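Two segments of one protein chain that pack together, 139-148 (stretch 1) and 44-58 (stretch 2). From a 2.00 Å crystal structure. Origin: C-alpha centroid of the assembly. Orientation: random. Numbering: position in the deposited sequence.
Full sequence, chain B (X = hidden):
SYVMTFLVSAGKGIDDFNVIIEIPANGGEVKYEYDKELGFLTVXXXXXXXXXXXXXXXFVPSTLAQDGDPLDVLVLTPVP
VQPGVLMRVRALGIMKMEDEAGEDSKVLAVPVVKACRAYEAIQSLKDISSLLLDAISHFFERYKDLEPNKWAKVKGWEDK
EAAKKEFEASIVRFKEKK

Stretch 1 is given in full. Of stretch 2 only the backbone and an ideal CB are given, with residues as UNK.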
# COMPACT_ATOMS: atom_id res chain seq x y z
N PHE B 139 2.76 -2.06 23.42
CA PHE B 139 2.58 -3.11 22.42
C PHE B 139 2.98 -4.49 22.93
O PHE B 139 2.23 -5.45 22.79
CB PHE B 139 3.36 -2.79 21.14
CG PHE B 139 3.30 -3.90 20.11
CD1 PHE B 139 4.29 -4.87 20.06
CD2 PHE B 139 2.25 -3.98 19.21
CE1 PHE B 139 4.23 -5.89 19.13
CE2 PHE B 139 2.18 -5.00 18.28
CZ PHE B 139 3.18 -5.96 18.24
N PHE B 140 4.16 -4.59 23.53
CA PHE B 140 4.64 -5.91 23.96
C PHE B 140 3.91 -6.44 25.19
O PHE B 140 3.90 -7.64 25.44
CB PHE B 140 6.16 -5.92 24.11
CG PHE B 140 6.88 -5.97 22.80
CD1 PHE B 140 6.94 -7.16 22.08
CD2 PHE B 140 7.45 -4.83 22.26
CE1 PHE B 140 7.59 -7.21 20.86
CE2 PHE B 140 8.10 -4.88 21.04
CZ PHE B 140 8.17 -6.07 20.34
N GLU B 141 3.27 -5.54 25.93
CA GLU B 141 2.45 -5.95 27.05
C GLU B 141 1.10 -6.49 26.59
O GLU B 141 0.49 -7.32 27.26
CB GLU B 141 2.23 -4.78 28.01
CG GLU B 141 3.50 -4.29 28.67
CD GLU B 141 3.30 -3.96 30.14
OE1 GLU B 141 3.44 -4.89 30.97
OE2 GLU B 141 3.01 -2.79 30.45
N ARG B 142 0.63 -6.02 25.44
CA ARG B 142 -0.75 -6.29 25.02
C ARG B 142 -0.89 -7.19 23.79
O ARG B 142 -1.99 -7.67 23.51
CB ARG B 142 -1.51 -4.98 24.79
CG ARG B 142 -1.68 -4.13 26.04
CD ARG B 142 -2.27 -4.93 27.18
NE ARG B 142 -3.12 -4.12 28.04
CZ ARG B 142 -2.68 -3.17 28.86
NH1 ARG B 142 -1.39 -2.88 28.92
NH2 ARG B 142 -3.54 -2.48 29.60
N TYR B 143 0.20 -7.41 23.06
CA TYR B 143 0.09 -8.08 21.76
C TYR B 143 -0.27 -9.57 21.82
O TYR B 143 -0.62 -10.16 20.80
CB TYR B 143 1.33 -7.83 20.89
CG TYR B 143 2.54 -8.67 21.21
CD1 TYR B 143 3.29 -9.25 20.19
CD2 TYR B 143 2.96 -8.87 22.52
CE1 TYR B 143 4.40 -10.02 20.46
CE2 TYR B 143 4.08 -9.64 22.80
CZ TYR B 143 4.80 -10.21 21.77
OH TYR B 143 5.91 -10.97 22.03
N LYS B 144 -0.19 -10.17 23.01
CA LYS B 144 -0.56 -11.57 23.17
C LYS B 144 -1.94 -11.73 23.80
O LYS B 144 -2.40 -12.85 24.04
CB LYS B 144 0.47 -12.31 24.03
CG LYS B 144 1.84 -12.50 23.38
CD LYS B 144 2.74 -13.34 24.27
CE LYS B 144 4.01 -13.76 23.56
NZ LYS B 144 4.82 -14.72 24.36
N ASP B 145 -2.60 -10.61 24.07
CA ASP B 145 -3.87 -10.60 24.80
C ASP B 145 -4.91 -11.61 24.31
O ASP B 145 -5.65 -12.18 25.12
CB ASP B 145 -4.48 -9.19 24.80
CG ASP B 145 -3.85 -8.29 25.85
OD1 ASP B 145 -2.86 -8.71 26.49
OD2 ASP B 145 -4.34 -7.15 26.02
N LEU B 146 -4.99 -11.83 23.00
CA LEU B 146 -6.02 -12.71 22.45
C LEU B 146 -5.50 -14.10 22.11
O LEU B 146 -6.22 -14.92 21.55
CB LEU B 146 -6.65 -12.08 21.21
CG LEU B 146 -7.43 -10.79 21.44
CD1 LEU B 146 -8.00 -10.27 20.13
CD2 LEU B 146 -8.53 -11.00 22.47
N GLU B 147 -4.24 -14.36 22.44
CA GLU B 147 -3.64 -15.65 22.12
C GLU B 147 -3.70 -16.57 23.33
O GLU B 147 -3.25 -16.21 24.41
CB GLU B 147 -2.20 -15.48 21.64
CG GLU B 147 -1.61 -16.74 21.04
CD GLU B 147 -0.26 -16.51 20.39
OE1 GLU B 147 0.16 -15.34 20.28
OE2 GLU B 147 0.38 -17.51 19.98
N PRO B 148 -4.27 -17.77 23.14
CA PRO B 148 -4.40 -18.75 24.23
C PRO B 148 -3.04 -19.21 24.74
O PRO B 148 -2.13 -19.41 23.94
CB PRO B 148 -5.12 -19.93 23.56
CG PRO B 148 -5.78 -19.35 22.35
CD PRO B 148 -4.88 -18.25 21.89
N UNK B 44 5.53 -17.67 11.06
CA UNK B 44 5.39 -18.07 12.46
C UNK B 44 3.91 -18.15 12.81
O UNK B 44 3.39 -19.24 13.07
CB UNK B 44 6.11 -17.09 13.39
N UNK B 45 3.23 -17.01 12.79
CA UNK B 45 1.80 -17.00 13.06
C UNK B 45 1.12 -15.74 12.54
O UNK B 45 1.77 -14.74 12.26
CB UNK B 45 1.55 -17.14 14.56
N UNK B 46 -0.20 -15.82 12.41
CA UNK B 46 -1.01 -14.65 12.11
C UNK B 46 -1.61 -14.10 13.39
O UNK B 46 -2.21 -14.83 14.18
CB UNK B 46 -2.11 -14.99 11.10
N UNK B 47 -1.42 -12.80 13.61
CA UNK B 47 -1.95 -12.13 14.80
C UNK B 47 -3.40 -11.72 14.59
O UNK B 47 -3.72 -11.03 13.63
CB UNK B 47 -1.10 -10.90 15.15
N UNK B 48 -4.29 -12.14 15.51
CA UNK B 48 -5.69 -11.74 15.51
C UNK B 48 -5.88 -10.30 16.00
O UNK B 48 -6.74 -9.58 15.49
CB UNK B 48 -6.50 -12.70 16.38
N UNK B 49 -5.09 -9.89 16.99
CA UNK B 49 -5.23 -8.56 17.58
C UNK B 49 -5.06 -7.47 16.53
O UNK B 49 -4.23 -7.59 15.64
CB UNK B 49 -4.21 -8.37 18.71
N UNK B 50 -5.86 -6.42 16.65
CA UNK B 50 -5.80 -5.33 15.68
C UNK B 50 -4.69 -4.35 16.07
O UNK B 50 -4.96 -3.22 16.48
CB UNK B 50 -7.15 -4.61 15.59
N UNK B 51 -3.45 -4.81 15.94
CA UNK B 51 -2.28 -4.02 16.33
C UNK B 51 -1.16 -4.21 15.32
O UNK B 51 -1.10 -5.22 14.63
CB UNK B 51 -1.80 -4.41 17.73
N UNK B 52 -0.26 -3.24 15.26
CA UNK B 52 0.89 -3.32 14.37
C UNK B 52 2.18 -3.06 15.12
O UNK B 52 2.20 -2.28 16.07
CB UNK B 52 0.74 -2.33 13.22
N UNK B 53 3.26 -3.71 14.70
CA UNK B 53 4.55 -3.51 15.33
C UNK B 53 4.96 -2.04 15.26
O UNK B 53 4.85 -1.40 14.21
CB UNK B 53 5.61 -4.39 14.67
N UNK B 54 5.41 -1.49 16.39
CA UNK B 54 5.80 -0.08 16.49
C UNK B 54 7.21 0.18 15.98
O UNK B 54 7.67 1.32 16.01
CB UNK B 54 5.69 0.39 17.94
N UNK B 55 7.89 -0.87 15.53
CA UNK B 55 9.24 -0.75 15.00
C UNK B 55 9.59 -2.06 14.31
O UNK B 55 8.82 -3.02 14.37
CB UNK B 55 10.25 -0.42 16.10
N UNK B 56 10.75 -2.12 13.65
CA UNK B 56 11.18 -3.37 13.04
C UNK B 56 11.61 -4.35 14.12
O UNK B 56 12.01 -3.95 15.21
CB UNK B 56 12.32 -3.13 12.05
N UNK B 57 11.51 -5.64 13.82
CA UNK B 57 11.80 -6.67 14.79
C UNK B 57 12.61 -7.78 14.14
O UNK B 57 12.30 -8.22 13.03
CB UNK B 57 10.51 -7.22 15.39
N UNK B 58 13.66 -8.24 14.82
CA UNK B 58 14.50 -9.29 14.28
C UNK B 58 15.31 -9.98 15.35
O UNK B 58 14.96 -9.94 16.53
CB UNK B 58 15.43 -8.72 13.21

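Position 44 is out of reach of stretch 1, which therefore does not constrain it; the residue is Asp44. At 45, in an extended strand, CA-to-CB points toward stretch 1, but nothing lies within 5.5 Å of the ideal CB. Only a long side chain could cross that gap, and the carboxylate of Glu147 favours a basic one, lysine or arginine. Arg45 fills the role: its NH1 lies 3.2 Å from Glu147 OE2 in a salt bridge. The oxygen sits over the guanidinium face, so charge alone holds the pair.

Position 46 is out of reach and holds Phe46. Position 47 points sideways with empty space around its CB, so a long, flexible apolar chain could bend back toward the aromatic rings. Selenomethionine Met47 does so, its CE reaching 4.2 Å from Tyr143 CB and 4.3 Å from Phe139 CZ.

At 48, phi of -75° is compatible with proline, and the ideal CB is 4.7 Å from Leu146 CD1; a compact apolar residue would suit, and Pro48 is found. The CB of 49 lies 4.5 Å from both Leu146 CD1 and Tyr143 O, leaving room for a small branched side chain such as valine or threonine. Thr49 places CG2 3.6 Å from Leu146 CD1, whereas its OG1, 3.8 Å from Tyr143 O, makes no hydrogen bond. Position 50 points away and is Ser50.

Position 51 faces stretch 1 with its CB 4.1 Å from Phe139 CE2, and beyond lies the backbone of Tyr143; leucine or methionine could extend there. Selenomethionine Met51 sets SE 3.9 Å from Tyr143 CA and CE 3.8 Å from Phe139 CD2. Position 52 points away, leaving the side chain free of stretch 1; Arg52 uses NH1 to bond Met51 O (3.1 Å).

At 53 the CB points sideways, 4.6 Å from Phe139 CZ, and a flat ring could lie against that edge. Tyr53 does, with CD1 3.4 Å from Phe139 CZ in an edge-to-face pair, and its OH approaches the edge of the Tyr143 ring. Position 54 points toward Phe139 with phi of -82°; proline or another compact apolar residue would suit. Pro54 lays CD over the Phe139 ring, 3.9 Å from its centroid, a CH-pi contact.

Position 55 points sideways and holds Cys55; 56, out of reach, is Asn56. Position 57 points toward stretch 1 across a gap that a large aromatic could span. Tyr57 brings CD1 4.3 Å from Phe140 CZ, and a water links its OH to Tyr143 OH. Position 58, out of reach, is Gly58.

Stretch 2, residues 44-58: DRFMPTSMRYPCNYG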
# COMPACT_ATOMS: atom_id res chain seq x y z
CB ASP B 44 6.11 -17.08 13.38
CG ASP B 44 5.97 -17.45 14.85
OD1 ASP B 44 5.59 -18.60 15.15
OD2 ASP B 44 6.26 -16.59 15.71
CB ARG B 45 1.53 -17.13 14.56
CG ARG B 45 1.87 -15.89 15.36
CD ARG B 45 1.77 -16.15 16.86
NE ARG B 45 2.80 -17.07 17.32
CZ ARG B 45 2.61 -18.37 17.50
NH1 ARG B 45 1.43 -18.91 17.26
NH2 ARG B 45 3.61 -19.14 17.93
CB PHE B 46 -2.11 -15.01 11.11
CG PHE B 46 -1.59 -15.47 9.78
CD1 PHE B 46 -1.16 -16.77 9.59
CD2 PHE B 46 -1.52 -14.59 8.71
CE1 PHE B 46 -0.68 -17.19 8.37
CE2 PHE B 46 -1.03 -15.00 7.48
CZ PHE B 46 -0.61 -16.31 7.31
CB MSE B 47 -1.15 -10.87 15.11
CG MSE B 47 0.28 -11.10 15.54
SE MSE B 47 1.19 -9.37 15.72
CE MSE B 47 -0.03 -8.53 16.99
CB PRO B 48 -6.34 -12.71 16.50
CG PRO B 48 -5.34 -13.80 16.73
CD PRO B 48 -4.01 -13.15 16.55
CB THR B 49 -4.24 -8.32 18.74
OG1 THR B 49 -2.90 -8.50 18.27
CG2 THR B 49 -4.51 -9.28 19.88
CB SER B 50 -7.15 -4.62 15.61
OG SER B 50 -7.34 -4.02 14.34
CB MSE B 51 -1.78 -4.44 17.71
CG MSE B 51 -2.83 -4.45 18.79
SE MSE B 51 -2.20 -5.22 20.47
CE MSE B 51 -1.07 -3.75 21.11
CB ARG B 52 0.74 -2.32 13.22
CG ARG B 52 -0.58 -2.43 12.48
CD ARG B 52 -0.72 -3.75 11.73
NE ARG B 52 -1.90 -3.73 10.87
CZ ARG B 52 -3.10 -4.16 11.24
NH1 ARG B 52 -3.28 -4.67 12.45
NH2 ARG B 52 -4.12 -4.10 10.39
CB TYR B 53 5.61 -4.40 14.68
CG TYR B 53 5.66 -5.77 15.30
CD1 TYR B 53 4.59 -6.65 15.18
CD2 TYR B 53 6.78 -6.19 16.00
CE1 TYR B 53 4.63 -7.90 15.74
CE2 TYR B 53 6.83 -7.45 16.57
CZ TYR B 53 5.75 -8.30 16.44
OH TYR B 53 5.79 -9.56 17.00
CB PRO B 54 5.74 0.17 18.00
CG PRO B 54 6.16 -1.14 18.57
CD PRO B 54 5.54 -2.19 17.68
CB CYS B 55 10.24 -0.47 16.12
SG CYS B 55 10.25 -1.69 17.46
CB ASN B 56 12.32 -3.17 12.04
CG ASN B 56 12.03 -2.08 11.04
OD1 ASN B 56 11.28 -2.27 10.08
ND2 ASN B 56 12.63 -0.92 11.25
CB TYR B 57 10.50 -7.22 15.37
CG TYR B 57 10.66 -8.37 16.34
CD1 TYR B 57 10.83 -8.14 17.70
CD2 TYR B 57 10.60 -9.69 15.91
CE1 TYR B 57 10.96 -9.19 18.59
CE2 TYR B 57 10.73 -10.74 16.79
CZ TYR B 57 10.91 -10.49 18.14
OH TYR B 57 11.04 -11.53 19.02
O HOH W 1 8.60 -11.71 21.14
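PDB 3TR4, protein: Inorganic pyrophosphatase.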